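PDB 4PSR: alpha-fucosidase GH29 from Fusarium graminearum, which hydrolyses alpha-L-fucosides, probably releasing the alpha-1,6-linked fucose joined to the reducing-end N-acetylglucosamine of glycoprotein glycans. Local coordinates for residues 45-50 with 124-129; 51-56 with 74-79; 517-522 with 578-583; 523-528 with 555-560. All coordinates share one frame; numbering follows the deposited sequence.

Overall arrangement
From the N terminus, the chain enters contact 1 at 45-50, where helix 48-51 starts. It passes directly into 51-56, and contact 2 closes a short loop at 74-79. Contact 1 closes later, at the end of barrel strand 119-125, around the loop of contact 2. They touch where Y75 meets D128 and P49 and where Y48 packs on F78. Contact 1 lines the fucose site at the barrel end; contact 2 packs behind it. Contact 3, its centre about 42 Å from that of contact 1, lies where the chain passes between two antiparallel sheets. Within its loop, contact 4 ties a helix start to a loop that lies against an attached glycan, and G578 O bonds to T526 OG1.

Contact 1: residues 45-50 with 124-129; sequences SEWYPR and AEHHDG. With FUL (beta-L-fucopyranose), chain M.
E46 and W47 face H126 and H127 across the bound L-fucose, and most of the polar links between the two segments run through the sugar. E46 shows this atom by atom. Its CB points toward 124-129. CG lies between the backbone N and the carbonyl carbon (chi1 73°) and packs at 3.7 Å from CE1 of H126. CD then approaches the sugar, and OE2 accepts a hydrogen bond from fucose O3 at 2.7 Å. OE1 turns to the backbone N of W311. The carboxylate and the H126 ring are steeply turned against each other, with planes 83° apart.

W47 presents the edge of its indole. NE1 gives its hydrogen to fucose O2 at 2.9 Å, with a weak second bond to O3. The same NE1 is 3.5 Å from CD2 of H127, at the edge of that imidazole. H127 NE2 shares O2 at 2.9 Å, and its ND1 is held by the backbone O of H171. H126 NE2 bonds to fucose O4 at 3.0 Å. A water joins ND1 of H126 to the backbone O of E46. Behind this layer, away from the sugar, P49 CG packs on D128 CB at 4.0 Å, while D128 OD2 bonds to Y75 OH. S45 OG accepts from W47 N and steadies the turn that leads into helix 48-51.

H34, D226 and K272 also bond to the fucose. This set of histidines, acids, a lysine and a tryptophan at the C-terminal end of the barrel strands is the fucose-binding site of a GH29 TIM barrel.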
# COMPACT_ATOMS: atom_id res chain seq x y z
N SER A 45 8.87 16.94 -10.51
CA SER A 45 8.47 15.97 -9.49
C SER A 45 9.22 16.24 -8.21
O SER A 45 10.03 17.16 -8.10
CB SER A 45 8.78 14.54 -9.94
OG SER A 45 10.17 14.33 -9.95
N GLU A 46 8.91 15.42 -7.21
CA GLU A 46 9.64 15.42 -5.96
C GLU A 46 11.11 15.03 -6.10
O GLU A 46 11.86 15.19 -5.15
CB GLU A 46 8.94 14.50 -4.94
CG GLU A 46 9.07 13.00 -5.18
CD GLU A 46 8.34 12.43 -6.39
OE1 GLU A 46 7.41 13.06 -6.92
OE2 GLU A 46 8.72 11.31 -6.81
N TRP A 47 11.52 14.52 -7.28
CA TRP A 47 12.95 14.29 -7.56
C TRP A 47 13.67 15.56 -8.04
O TRP A 47 14.85 15.50 -8.34
CB TRP A 47 13.18 13.12 -8.53
CG TRP A 47 13.08 11.76 -7.88
CD1 TRP A 47 12.29 11.39 -6.82
CD2 TRP A 47 13.83 10.59 -8.25
NE1 TRP A 47 12.51 10.06 -6.50
CE2 TRP A 47 13.45 9.55 -7.37
CE3 TRP A 47 14.77 10.32 -9.24
CZ2 TRP A 47 14.01 8.26 -7.44
CZ3 TRP A 47 15.33 9.04 -9.32
CH2 TRP A 47 14.95 8.04 -8.42
N TYR A 48 12.99 16.69 -8.08
CA TYR A 48 13.65 17.95 -8.49
C TYR A 48 14.98 18.21 -7.79
O TYR A 48 15.92 18.63 -8.45
CB TYR A 48 12.72 19.14 -8.29
CG TYR A 48 13.26 20.44 -8.87
CD1 TYR A 48 12.94 20.82 -10.16
CD2 TYR A 48 14.04 21.29 -8.11
CE1 TYR A 48 13.41 22.00 -10.71
CE2 TYR A 48 14.53 22.46 -8.65
CZ TYR A 48 14.18 22.83 -9.93
OH TYR A 48 14.64 24.02 -10.47
N PRO A 49 15.09 17.96 -6.48
CA PRO A 49 16.39 18.22 -5.83
C PRO A 49 17.55 17.45 -6.45
O PRO A 49 18.70 17.95 -6.40
CB PRO A 49 16.16 17.79 -4.37
CG PRO A 49 14.66 17.82 -4.18
CD PRO A 49 14.07 17.49 -5.51
N ARG A 50 17.29 16.24 -6.93
CA ARG A 50 18.30 15.43 -7.62
C ARG A 50 18.50 15.93 -9.05
O ARG A 50 19.65 16.15 -9.50
CB ARG A 50 17.83 13.98 -7.65
CG ARG A 50 18.38 13.11 -8.81
CD ARG A 50 17.91 11.67 -8.62
NE ARG A 50 18.34 10.76 -9.70
CZ ARG A 50 19.54 10.20 -9.73
NH1 ARG A 50 20.45 10.50 -8.84
NH2 ARG A 50 19.82 9.34 -10.70
N ALA A 124 7.95 12.24 6.40
CA ALA A 124 8.73 12.98 7.41
C ALA A 124 10.10 13.35 6.87
O ALA A 124 10.67 14.38 7.28
CB ALA A 124 8.87 12.18 8.68
N GLU A 125 10.66 12.51 5.99
CA GLU A 125 11.94 12.84 5.33
C GLU A 125 11.94 12.06 4.02
O GLU A 125 11.80 10.83 4.06
CB GLU A 125 13.14 12.47 6.17
CG GLU A 125 14.44 12.80 5.44
CD GLU A 125 15.69 12.73 6.27
OE1 GLU A 125 15.62 12.63 7.49
OE2 GLU A 125 16.79 12.74 5.64
N HIS A 126 12.08 12.76 2.91
CA HIS A 126 12.18 12.10 1.61
C HIS A 126 13.66 11.78 1.32
O HIS A 126 14.39 11.48 2.25
CB HIS A 126 11.48 12.96 0.54
CG HIS A 126 11.12 12.19 -0.68
ND1 HIS A 126 11.86 12.28 -1.84
CD2 HIS A 126 10.17 11.27 -0.91
CE1 HIS A 126 11.34 11.47 -2.75
NE2 HIS A 126 10.32 10.84 -2.21
N HIS A 127 14.09 11.80 0.05
CA HIS A 127 15.48 11.50 -0.31
C HIS A 127 16.41 12.72 -0.20
O HIS A 127 17.62 12.56 -0.34
CB HIS A 127 15.60 11.05 -1.79
CG HIS A 127 14.78 9.86 -2.21
ND1 HIS A 127 14.62 8.70 -1.47
CD2 HIS A 127 14.14 9.65 -3.39
CE1 HIS A 127 13.91 7.84 -2.18
NE2 HIS A 127 13.58 8.39 -3.33
N ASP A 128 15.84 13.91 0.05
CA ASP A 128 16.53 15.19 -0.10
C ASP A 128 17.23 15.69 1.16
O ASP A 128 17.69 16.83 1.19
CB ASP A 128 15.56 16.26 -0.57
CG ASP A 128 14.51 16.62 0.48
OD1 ASP A 128 14.23 15.78 1.37
OD2 ASP A 128 13.96 17.75 0.41
N GLY A 129 17.32 14.86 2.19
CA GLY A 129 18.11 15.19 3.36
C GLY A 129 17.52 16.13 4.41
O GLY A 129 18.23 16.52 5.36
C1 FUL M . 9.74 6.05 -4.78
C2 FUL M . 10.38 7.41 -4.57
O2 FUL M . 11.62 7.54 -5.28
C3 FUL M . 9.38 8.42 -5.06
O3 FUL M . 9.94 9.71 -4.97
C4 FUL M . 8.14 8.28 -4.21
O4 FUL M . 8.46 8.64 -2.86
C5 FUL M . 7.63 6.85 -4.29
C6 FUL M . 6.43 6.61 -3.39
O5 FUL M . 8.62 5.89 -3.94
O1 FUL M . 10.67 5.06 -4.42
O HOH W 1 13.17 14.87 -2.59

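Contact 2: residues 51-56 with 74-79; sequences NMYEPD and GYENFI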
# COMPACT_ATOMS: atom_id res chain seq x y z
N ASN A 51 17.41 16.09 -9.79
CA ASN A 51 17.52 16.35 -11.22
C ASN A 51 17.93 17.78 -11.57
O ASN A 51 18.40 18.01 -12.68
CB ASN A 51 16.22 15.96 -11.95
CG ASN A 51 15.90 14.49 -11.84
OD1 ASN A 51 14.90 14.12 -11.23
ND2 ASN A 51 16.74 13.64 -12.43
N MET A 52 17.76 18.74 -10.67
CA MET A 52 18.19 20.11 -10.93
C MET A 52 19.70 20.16 -11.22
O MET A 52 20.18 21.12 -11.84
CB MET A 52 17.83 21.04 -9.75
CG MET A 52 18.47 20.65 -8.41
SD MET A 52 18.27 21.90 -7.12
CE MET A 52 19.64 23.01 -7.49
N TYR A 53 20.44 19.18 -10.73
CA TYR A 53 21.88 19.10 -10.94
C TYR A 53 22.28 18.22 -12.13
O TYR A 53 23.45 18.20 -12.50
CB TYR A 53 22.55 18.52 -9.71
CG TYR A 53 22.46 19.29 -8.42
CD1 TYR A 53 23.29 20.36 -8.16
CD2 TYR A 53 21.59 18.87 -7.41
CE1 TYR A 53 23.25 21.03 -6.94
CE2 TYR A 53 21.55 19.52 -6.19
CZ TYR A 53 22.38 20.60 -5.96
OH TYR A 53 22.36 21.24 -4.72
N GLU A 54 21.35 17.46 -12.67
CA GLU A 54 21.69 16.44 -13.66
C GLU A 54 22.17 17.11 -14.96
O GLU A 54 21.54 18.01 -15.44
CB GLU A 54 20.46 15.57 -13.96
CG GLU A 54 20.73 14.40 -14.90
CD GLU A 54 19.48 13.64 -15.22
OE1 GLU A 54 18.39 14.03 -14.73
OE2 GLU A 54 19.57 12.63 -15.96
N PRO A 55 23.30 16.63 -15.52
CA PRO A 55 23.75 17.23 -16.78
C PRO A 55 22.71 17.14 -17.88
O PRO A 55 22.10 16.09 -18.06
CB PRO A 55 25.00 16.40 -17.13
CG PRO A 55 25.53 15.98 -15.83
CD PRO A 55 24.31 15.75 -14.93
N ASP A 56 22.51 18.25 -18.57
CA ASP A 56 21.66 18.32 -19.75
C ASP A 56 20.16 18.02 -19.50
O ASP A 56 19.41 17.77 -20.44
CB ASP A 56 22.19 17.37 -20.84
CG ASP A 56 21.67 17.70 -22.23
OD1 ASP A 56 21.27 18.86 -22.47
OD2 ASP A 56 21.66 16.78 -23.08
N GLY A 74 22.29 26.31 -5.24
CA GLY A 74 22.12 24.91 -4.94
C GLY A 74 20.80 24.61 -4.24
O GLY A 74 20.04 25.51 -3.82
N TYR A 75 20.52 23.32 -4.10
CA TYR A 75 19.25 22.89 -3.50
C TYR A 75 19.06 23.47 -2.10
O TYR A 75 17.94 23.81 -1.70
CB TYR A 75 19.16 21.36 -3.47
CG TYR A 75 17.86 20.90 -2.84
CD1 TYR A 75 16.65 21.19 -3.45
CD2 TYR A 75 17.83 20.24 -1.63
CE1 TYR A 75 15.46 20.84 -2.87
CE2 TYR A 75 16.63 19.86 -1.05
CZ TYR A 75 15.46 20.17 -1.67
OH TYR A 75 14.21 19.83 -1.17
N GLU A 76 20.15 23.61 -1.36
CA GLU A 76 20.07 24.13 -0.01
C GLU A 76 19.43 25.52 0.05
O GLU A 76 18.85 25.91 1.07
CB GLU A 76 21.45 24.14 0.66
CG GLU A 76 22.49 25.09 0.06
CD GLU A 76 23.25 24.55 -1.16
OE1 GLU A 76 22.92 23.51 -1.75
OE2 GLU A 76 24.25 25.24 -1.54
N ASN A 77 19.49 26.29 -1.05
CA ASN A 77 18.82 27.60 -1.07
C ASN A 77 17.29 27.52 -0.91
O ASN A 77 16.66 28.50 -0.47
CB ASN A 77 19.12 28.36 -2.37
CG ASN A 77 20.51 28.97 -2.41
OD1 ASN A 77 21.34 28.80 -1.52
ND2 ASN A 77 20.77 29.70 -3.50
N PHE A 78 16.65 26.42 -1.34
CA PHE A 78 15.20 26.30 -1.13
C PHE A 78 14.86 26.21 0.37
O PHE A 78 13.78 26.64 0.79
CB PHE A 78 14.63 25.07 -1.85
CG PHE A 78 14.60 25.19 -3.36
CD1 PHE A 78 13.74 26.05 -4.01
CD2 PHE A 78 15.42 24.38 -4.12
CE1 PHE A 78 13.72 26.11 -5.41
CE2 PHE A 78 15.38 24.43 -5.50
CZ PHE A 78 14.54 25.29 -6.14
N ILE A 79 15.78 25.66 1.15
CA ILE A 79 15.61 25.49 2.59
C ILE A 79 16.01 26.76 3.34
O ILE A 79 15.26 27.24 4.21
CB ILE A 79 16.45 24.29 3.08
CG1 ILE A 79 15.88 23.00 2.47
CG2 ILE A 79 16.48 24.22 4.63
CD1 ILE A 79 16.79 21.81 2.52
O HOH W 2 24.56 22.30 -3.61
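M52 and Y53 meet G74, Y75 and F78 in a small buried patch that includes a Met-aromatic contact. It joins the loop after helix 48-51 to the start of the helix around 76-80, on the outer part of the catalytic TIM-barrel domain.

The tight part is made by M52. SD sits 3.8 Å from CB of Y75 and at the edge of the Y75 ring, 5.3 Å from its centroid. The same sulfur lies at the edge of the F78 ring, 4.2 Å from CE2. The chain then bends (chi3 -84°), which swings CE back to 3.5 Å from the backbone N of Y75. CE also lies above one face of the Y53 ring, toward its rim, so the two neighbours M52 and Y53 pack on each other as well as on Y75. W73 and Y67 meet F78 edge-to-face, and Y75 OH bonds to D128.

The other side is looser and more polar. E76 is partly exposed. It makes no direct bond to Y53; a water donates to E76 OE1 and also bonds to Y53 OH. M52 and Y53 are the middle residues of a type I turn, closed by E54 N to N51 O. N51 ND2 also bonds to E54 OE1, away from 74-79. Between the two sides, Y53 OH accepts a nearly straight hydrogen bond from Y75 N, 2.8 Å long with an angle of 171° at the hydrogen.

Contact 3: residues 517-522 with 578-583; sequences VALALG and GSIVVS
G522 and V582 form one antiparallel hydrogen-bonded pair. G522 N gives to V582 O at 3.0 Å, and V582 N gives to G522 O at 2.8 Å. The ladder does not extend back through 517-521, because the chain turns away there. The touching parts run 72° apart.

The shape of the contact follows from this turn. V582 is the main bump. Its isopropyl group fits into the bend of 519-522. A520 O presses against it from the backbone side, 3.5 Å from CB. L521 CD2 lies beside CG1 at 4.0 Å, and L519 CD1 lies beside CG2 at 4.3 Å. V582 CG1 is anti to its backbone N (chi1 -177°), which places it near the L521 methyl, while CG2 is left for L519. L519 CD1 also meets CD1 of I580, so its tip touches both residues. L521 is exposed and folds its CD2 over the backbone of S583, 3.7 Å from its C atom. Two CA-H...O contacts flank the pair: L521 CA with V582 O, and V581 CA with G522 O. G522 has a positive phi of 152°, with an extended backbone where a side chain would be jammed against the preceding carbonyl.

The bend carries the chain from one four-stranded antiparallel sheet, where 516-519 is an outer strand, to another, where 522-524 pairs with 579-584. L519 also packs on F528 and L529 of helix 526-532, and I580 packs on V506 of strand 504-507. V582 touches T548, in the next strand of its sheet.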
# COMPACT_ATOMS: atom_id res chain seq x y z
N VAL A 517 -9.48 -24.34 0.40
CA VAL A 517 -8.87 -23.17 -0.21
C VAL A 517 -8.83 -23.40 -1.71
O VAL A 517 -8.30 -24.42 -2.18
CB VAL A 517 -7.44 -22.93 0.31
CG1 VAL A 517 -6.78 -21.74 -0.40
CG2 VAL A 517 -7.46 -22.70 1.82
N ALA A 518 -9.39 -22.46 -2.48
CA ALA A 518 -9.25 -22.47 -3.94
C ALA A 518 -7.91 -21.84 -4.36
O ALA A 518 -7.43 -20.89 -3.71
CB ALA A 518 -10.39 -21.73 -4.58
N LEU A 519 -7.29 -22.42 -5.38
CA LEU A 519 -5.98 -21.98 -5.89
C LEU A 519 -6.02 -21.72 -7.39
O LEU A 519 -6.45 -22.56 -8.17
CB LEU A 519 -4.91 -23.03 -5.58
CG LEU A 519 -4.72 -23.41 -4.11
CD1 LEU A 519 -3.74 -24.58 -3.98
CD2 LEU A 519 -4.24 -22.23 -3.28
N ALA A 520 -5.53 -20.55 -7.80
CA ALA A 520 -5.33 -20.28 -9.22
C ALA A 520 -4.07 -21.00 -9.71
O ALA A 520 -3.43 -21.73 -8.95
CB ALA A 520 -5.19 -18.77 -9.43
N LEU A 521 -3.69 -20.79 -10.97
CA LEU A 521 -2.37 -21.19 -11.42
C LEU A 521 -1.34 -20.35 -10.67
O LEU A 521 -1.53 -19.14 -10.53
CB LEU A 521 -2.22 -20.99 -12.93
CG LEU A 521 -3.22 -21.68 -13.85
CD1 LEU A 521 -2.80 -21.43 -15.31
CD2 LEU A 521 -3.29 -23.16 -13.58
N GLY A 522 -0.27 -20.98 -10.21
CA GLY A 522 0.76 -20.28 -9.48
C GLY A 522 1.49 -21.16 -8.48
O GLY A 522 1.40 -22.39 -8.54
N GLY A 578 3.81 -29.50 2.04
CA GLY A 578 4.24 -28.21 2.56
C GLY A 578 3.97 -27.05 1.60
O GLY A 578 3.84 -25.90 2.03
N SER A 579 3.91 -27.34 0.32
CA SER A 579 3.75 -26.31 -0.71
C SER A 579 3.24 -26.94 -2.00
O SER A 579 3.39 -28.16 -2.22
CB SER A 579 5.06 -25.53 -0.92
OG SER A 579 6.17 -26.39 -1.16
N ILE A 580 2.64 -26.12 -2.86
CA ILE A 580 1.97 -26.62 -4.07
C ILE A 580 2.20 -25.70 -5.26
O ILE A 580 2.15 -24.48 -5.11
CB ILE A 580 0.44 -26.74 -3.85
CG1 ILE A 580 0.12 -27.66 -2.66
CG2 ILE A 580 -0.25 -27.23 -5.14
CD1 ILE A 580 -1.34 -27.63 -2.21
N VAL A 581 2.45 -26.27 -6.44
CA VAL A 581 2.53 -25.53 -7.69
C VAL A 581 1.41 -26.00 -8.60
O VAL A 581 1.31 -27.19 -8.91
CB VAL A 581 3.88 -25.75 -8.42
CG1 VAL A 581 3.93 -24.99 -9.76
CG2 VAL A 581 5.02 -25.34 -7.51
N VAL A 582 0.56 -25.07 -9.02
CA VAL A 582 -0.57 -25.40 -9.86
C VAL A 582 -0.25 -24.86 -11.26
O VAL A 582 0.06 -23.68 -11.41
CB VAL A 582 -1.84 -24.79 -9.28
CG1 VAL A 582 -3.05 -25.19 -10.10
CG2 VAL A 582 -1.99 -25.24 -7.82
N SER A 583 -0.31 -25.73 -12.26
CA SER A 583 0.14 -25.41 -13.62
C SER A 583 -0.90 -25.81 -14.66
O SER A 583 -1.71 -26.71 -14.43
CB SER A 583 1.46 -26.12 -13.92
OG SER A 583 2.43 -25.95 -12.89

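Contact 4: residues 523-528 with 555-560; sequences TFDTVF and GFRFTG. With NAG (2-acetamido-2-deoxy-beta-D-glucopyranose), chain C; NAG (2-acetamido-2-deoxy-beta-D-glucopyranose), chain B; MAN (alpha-D-mannopyranose), chain D.
D525 and R557 form a salt bridge beside an N-linked glycan, probably the one on N280, that lies against this C-terminal region. R557 NE gives to D525 OD2 at 2.8 Å, at its anti lone pair. NH2 gives a second bond to the same oxygen at 3.1 Å, from above the carboxylate plane. The guanidinium thus grips one atom side-on. D525 OD1, as N-cap of helix 526-532, accepts from F528 N at 2.9 Å.

The third nitrogen of R557 serves the glycan. NH1 gives to O7 of the second N-acetylglucosamine at 3.0 Å. C3 of the first lies over the centre of one guanidinium face, and F556 CE2 lies over the other face toward its rim.

The aromatic rings pack around this core. The F556 ring crosses T526 at about a right angle, with CD1 3.3 Å from CB. Its CZ meets V527 CG2 at 3.6 Å. F558 CZ is 3.5 Å from T523 CB, obliquely to the ring; its CD2-CE2 edge meets O6 of the second N-acetylglucosamine. Mannose O6 also lies near this ring, obliquely. T526 N donates to F556 O, and T526 OG1 bonds to G578 O.

One carboxylate caps a helix with OD1 and binds an arginine with OD2, which probably helps to orient it. Its negative charge probably balances R557 and helps keep the guanidinium face under C3 of the first sugar.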
# COMPACT_ATOMS: atom_id res chain seq x y z
N THR A 523 2.19 -20.52 -7.56
CA THR A 523 2.98 -21.20 -6.55
C THR A 523 2.51 -20.77 -5.15
O THR A 523 2.30 -19.58 -4.89
CB THR A 523 4.48 -20.93 -6.72
OG1 THR A 523 4.77 -19.57 -6.39
CG2 THR A 523 4.91 -21.21 -8.16
N PHE A 524 2.29 -21.75 -4.28
CA PHE A 524 1.64 -21.52 -3.00
C PHE A 524 2.44 -22.20 -1.90
O PHE A 524 2.46 -23.44 -1.81
CB PHE A 524 0.20 -22.02 -3.08
CG PHE A 524 -0.56 -21.44 -4.24
CD1 PHE A 524 -1.01 -20.13 -4.20
CD2 PHE A 524 -0.74 -22.17 -5.40
CE1 PHE A 524 -1.66 -19.56 -5.29
CE2 PHE A 524 -1.40 -21.61 -6.49
CZ PHE A 524 -1.87 -20.31 -6.44
N ASP A 525 3.15 -21.41 -1.09
CA ASP A 525 4.02 -21.95 -0.06
C ASP A 525 3.28 -22.15 1.26
O ASP A 525 2.08 -21.88 1.36
CB ASP A 525 5.30 -21.11 0.10
CG ASP A 525 5.07 -19.71 0.64
OD1 ASP A 525 3.93 -19.32 0.93
OD2 ASP A 525 6.07 -18.96 0.75
N THR A 526 3.97 -22.64 2.28
CA THR A 526 3.33 -22.91 3.57
C THR A 526 2.71 -21.64 4.14
O THR A 526 1.62 -21.67 4.70
CB THR A 526 4.35 -23.47 4.58
OG1 THR A 526 4.66 -24.83 4.27
CG2 THR A 526 3.84 -23.39 6.01
N VAL A 527 3.39 -20.51 4.00
CA VAL A 527 2.84 -19.26 4.51
C VAL A 527 1.54 -18.91 3.79
O VAL A 527 0.56 -18.53 4.44
CB VAL A 527 3.85 -18.12 4.34
CG1 VAL A 527 3.23 -16.77 4.63
CG2 VAL A 527 5.06 -18.34 5.28
N PHE A 528 1.51 -19.05 2.47
CA PHE A 528 0.30 -18.76 1.71
C PHE A 528 -0.84 -19.62 2.20
O PHE A 528 -1.91 -19.11 2.50
CB PHE A 528 0.53 -18.97 0.20
CG PHE A 528 -0.65 -18.57 -0.65
CD1 PHE A 528 -1.80 -19.35 -0.66
CD2 PHE A 528 -0.61 -17.43 -1.46
CE1 PHE A 528 -2.89 -18.97 -1.43
CE2 PHE A 528 -1.68 -17.05 -2.20
CZ PHE A 528 -2.82 -17.83 -2.21
N GLY A 555 8.36 -29.84 1.22
CA GLY A 555 9.00 -28.72 1.86
C GLY A 555 8.12 -27.48 1.93
O GLY A 555 7.09 -27.39 1.25
N PHE A 556 8.57 -26.54 2.76
CA PHE A 556 7.92 -25.26 3.07
C PHE A 556 7.77 -24.40 1.80
O PHE A 556 6.76 -23.69 1.64
CB PHE A 556 8.85 -24.60 4.13
CG PHE A 556 8.44 -23.23 4.62
CD1 PHE A 556 7.49 -23.07 5.63
CD2 PHE A 556 9.12 -22.10 4.18
CE1 PHE A 556 7.16 -21.78 6.12
CE2 PHE A 556 8.81 -20.82 4.67
CZ PHE A 556 7.84 -20.67 5.65
N ARG A 557 8.73 -24.50 0.89
CA ARG A 557 8.80 -23.60 -0.25
C ARG A 557 9.42 -24.30 -1.47
O ARG A 557 10.53 -23.96 -1.91
CB ARG A 557 9.58 -22.35 0.16
CG ARG A 557 9.31 -21.11 -0.67
CD ARG A 557 9.80 -19.85 0.03
NE ARG A 557 8.84 -19.28 0.98
CZ ARG A 557 9.16 -18.66 2.12
NH1 ARG A 557 10.42 -18.56 2.52
NH2 ARG A 557 8.21 -18.16 2.90
N PHE A 558 8.72 -25.31 -1.98
CA PHE A 558 9.04 -25.96 -3.25
C PHE A 558 10.37 -26.71 -3.27
O PHE A 558 11.07 -26.71 -4.27
CB PHE A 558 8.93 -24.94 -4.40
CG PHE A 558 7.82 -23.96 -4.21
CD1 PHE A 558 6.49 -24.38 -4.27
CD2 PHE A 558 8.08 -22.63 -3.86
CE1 PHE A 558 5.44 -23.50 -4.04
CE2 PHE A 558 7.04 -21.75 -3.62
CZ PHE A 558 5.71 -22.20 -3.69
N THR A 559 10.65 -27.38 -2.16
CA THR A 559 11.79 -28.30 -2.02
C THR A 559 11.27 -29.66 -1.52
O THR A 559 10.09 -29.81 -1.20
CB THR A 559 12.83 -27.76 -1.01
OG1 THR A 559 12.23 -27.62 0.28
CG2 THR A 559 13.38 -26.40 -1.47
N GLY A 560 12.16 -30.64 -1.47
CA GLY A 560 11.83 -31.95 -0.93
C GLY A 560 11.19 -32.85 -1.96
O GLY A 560 11.30 -32.61 -3.16
C1 NAG C . 12.09 -17.28 -1.48
C2 NAG C . 12.98 -18.47 -1.18
C3 NAG C . 13.53 -19.05 -2.47
C4 NAG C . 12.40 -19.36 -3.44
C5 NAG C . 11.54 -18.12 -3.63
C6 NAG C . 10.36 -18.35 -4.53
C7 NAG C . 14.08 -18.51 1.01
C8 NAG C . 15.27 -18.06 1.80
N2 NAG C . 14.06 -18.12 -0.27
O3 NAG C . 14.29 -20.22 -2.18
O4 NAG C . 12.97 -19.72 -4.69
O5 NAG C . 11.04 -17.69 -2.35
O6 NAG C . 9.56 -19.41 -4.03
O7 NAG C . 13.19 -19.18 1.50
C1 NAG B . 9.40 -13.85 1.51
C2 NAG B . 8.91 -14.18 0.13
C3 NAG B . 9.44 -15.55 -0.28
C4 NAG B . 10.96 -15.59 -0.14
C5 NAG B . 11.38 -15.11 1.25
C6 NAG B . 12.88 -14.99 1.43
C7 NAG B . 6.79 -13.43 -0.85
C8 NAG B . 5.30 -13.48 -0.76
N2 NAG B . 7.45 -14.14 0.06
O3 NAG B . 9.07 -15.80 -1.63
O4 NAG B . 11.45 -16.93 -0.26
O5 NAG B . 10.82 -13.81 1.51
O6 NAG B . 13.40 -13.98 0.59
O7 NAG B . 7.36 -12.77 -1.71
C1 MAN D . 10.61 -24.67 -11.45
C2 MAN D . 9.70 -24.82 -12.73
C3 MAN D . 8.45 -23.90 -12.64
C4 MAN D . 7.73 -24.04 -11.28
C5 MAN D . 8.76 -23.94 -10.12
C6 MAN D . 8.17 -24.23 -8.76
O2 MAN D . 9.20 -26.10 -12.81
O3 MAN D . 7.54 -24.14 -13.71
O4 MAN D . 6.77 -22.98 -11.15
O5 MAN D . 9.85 -24.88 -10.31
O6 MAN D . 8.62 -23.21 -7.86